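Local atomic coordinates of flagellar biosynthesis protein FlhA (Bacillus subtilis, PDB entry 3MIX), a protein that takes part in the export of flagellar proteins, serving as the adaptor for coordinated delivery of late flagellar building blocks to the type III secretion system. Residues 178-181 with 182-185. Numbering follows the deposited sequence.
Sequences ITEK and IKQH
Lys183 NZ gives a hydrogen bond to a water, 2.9 Å from NZ to the water oxygen, and forms a long salt bridge with Glu180, 3.7 Å from OE2 to NZ. The same water donates a weak bond to Glu180 OE1, loosely linking the two charges. Glu180 bends at chi2 (-54°), which curls its carboxylate back towards the lysine; Glu83 of helix 69-84 is a second, weak partner for NZ. The i to i+4 backbone bonds of helix 170-189 are shortest at Ile182 N to Ile178 O, 2.9 Å, and weaken at His185 N to Lys181 O. On the buried side Ile182 CD1 packs against Ile178 CG2 at 3.6 Å; the two lie side by side, Ile178 against Ile76 and Ile182 against Leu80 of helix 69-84. Cut back to an alanine, Ile182 would probably leave a gap beside Ile178 CG2 and Leu80. At the far end the His185 ring turns its edge to Lys181 O, with CD2 3.2 Å from that oxygen, while Lys181 NZ bonds to Val113 O and His185 ND1 to Glu188. This part of the cytosolic domain's helix thus packs isoleucines on helix 69-84 and Lys181 and His185 against strands 103-108 and 111-117, leaving the Glu180–Lys183 pair weakly water-linked and probably only modestly stabilising.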
loop_
_atom_site.group_PDB
_atom_site.type_symbol
_atom_site.label_atom_id
_atom_site.label_comp_id
_atom_site.label_asym_id
_atom_site.label_seq_id
_atom_site.Cartn_x
_atom_site.Cartn_y
_atom_site.Cartn_z
ATOM N N ILE A 178 8.382 -5.329 -9.738
ATOM C CA ILE A 178 8.879 -4.587 -8.588
ATOM C C ILE A 178 7.910 -3.474 -8.214
ATOM O O ILE A 178 7.558 -3.347 -7.035
ATOM C CB ILE A 178 10.289 -4.021 -8.829
ATOM C CG1 ILE A 178 11.317 -5.157 -8.848
ATOM C CG2 ILE A 178 10.663 -2.988 -7.748
ATOM C CD1 ILE A 178 12.630 -4.756 -9.487
ATOM N N THR A 179 7.476 -2.689 -9.205
ATOM C CA THR A 179 6.557 -1.580 -8.953
ATOM C C THR A 179 5.207 -2.000 -8.377
ATOM O O THR A 179 4.691 -1.358 -7.460
ATOM C CB THR A 179 6.449 -0.469 -10.114
ATOM O OG1 THR A 179 5.089 -0.288 -10.546
ATOM C CG2 THR A 179 7.290 -0.746 -11.261
ATOM N N GLU A 180 4.652 -3.078 -8.905
ATOM C CA GLU A 180 3.417 -3.642 -8.373
ATOM C C GLU A 180 3.601 -4.157 -6.955
ATOM O O GLU A 180 2.706 -4.024 -6.134
ATOM C CB GLU A 180 2.881 -4.766 -9.267
ATOM C CG GLU A 180 2.400 -4.320 -10.662
ATOM C CD GLU A 180 1.355 -3.201 -10.644
ATOM O OE1 GLU A 180 0.381 -3.286 -9.861
ATOM O OE2 GLU A 180 1.497 -2.242 -11.449
ATOM N N LYS A 181 4.751 -4.752 -6.661
ATOM C CA LYS A 181 4.983 -5.266 -5.303
ATOM C C LYS A 181 5.200 -4.172 -4.296
ATOM O O LYS A 181 4.727 -4.273 -3.175
ATOM C CB LYS A 181 6.117 -6.291 -5.238
ATOM C CG LYS A 181 5.594 -7.693 -4.949
ATOM C CD LYS A 181 4.863 -8.286 -6.112
ATOM C CE LYS A 181 3.541 -8.937 -5.683
ATOM N NZ LYS A 181 3.647 -9.763 -4.436
ATOM N N ILE A 182 5.901 -3.124 -4.701
ATOM C CA ILE A 182 6.082 -1.959 -3.846
ATOM C C ILE A 182 4.736 -1.299 -3.555
ATOM O O ILE A 182 4.484 -0.857 -2.421
ATOM C CB ILE A 182 7.105 -0.976 -4.445
ATOM C CG1 ILE A 182 8.506 -1.610 -4.381
ATOM C CG2 ILE A 182 7.119 0.323 -3.681
ATOM C CD1 ILE A 182 9.578 -0.816 -5.099
ATOM N N LYS A 183 3.871 -1.263 -4.570
ATOM C CA LYS A 183 2.530 -0.692 -4.419
ATOM C C LYS A 183 1.716 -1.495 -3.414
ATOM O O LYS A 183 1.039 -0.919 -2.578
ATOM C CB LYS A 183 1.803 -0.608 -5.766
ATOM C CG LYS A 183 2.237 0.603 -6.594
ATOM C CD LYS A 183 1.778 0.500 -8.032
ATOM C CE LYS A 183 0.270 0.543 -8.132
ATOM N NZ LYS A 183 -0.181 0.466 -9.556
ATOM N N GLN A 184 1.837 -2.816 -3.466
ATOM C CA GLN A 184 1.099 -3.666 -2.551
ATOM C C GLN A 184 1.599 -3.495 -1.105
ATOM O O GLN A 184 0.854 -3.767 -0.158
ATOM C CB GLN A 184 1.201 -5.131 -2.995
ATOM C CG GLN A 184 0.446 -6.145 -2.112
ATOM C CD GLN A 184 0.663 -7.609 -2.519
ATOM O OE1 GLN A 184 0.411 -8.529 -1.728
ATOM N NE2 GLN A 184 1.135 -7.832 -3.752
ATOM N N HIS A 185 2.862 -3.069 -0.946
ATOM C CA HIS A 185 3.491 -2.987 0.365
ATOM C C HIS A 185 3.910 -1.568 0.756
ATOM O O HIS A 185 4.649 -1.402 1.724
ATOM C CB HIS A 185 4.696 -3.953 0.440
ATOM C CG HIS A 185 4.310 -5.400 0.329
ATOM N ND1 HIS A 185 3.848 -6.131 1.403
ATOM C CD2 HIS A 185 4.274 -6.240 -0.739
ATOM C CE1 HIS A 185 3.554 -7.358 1.008
ATOM N NE2 HIS A 185 3.807 -7.450 -0.287
HETATM O O HOH W 1 -2.150 -1.395 -8.671
#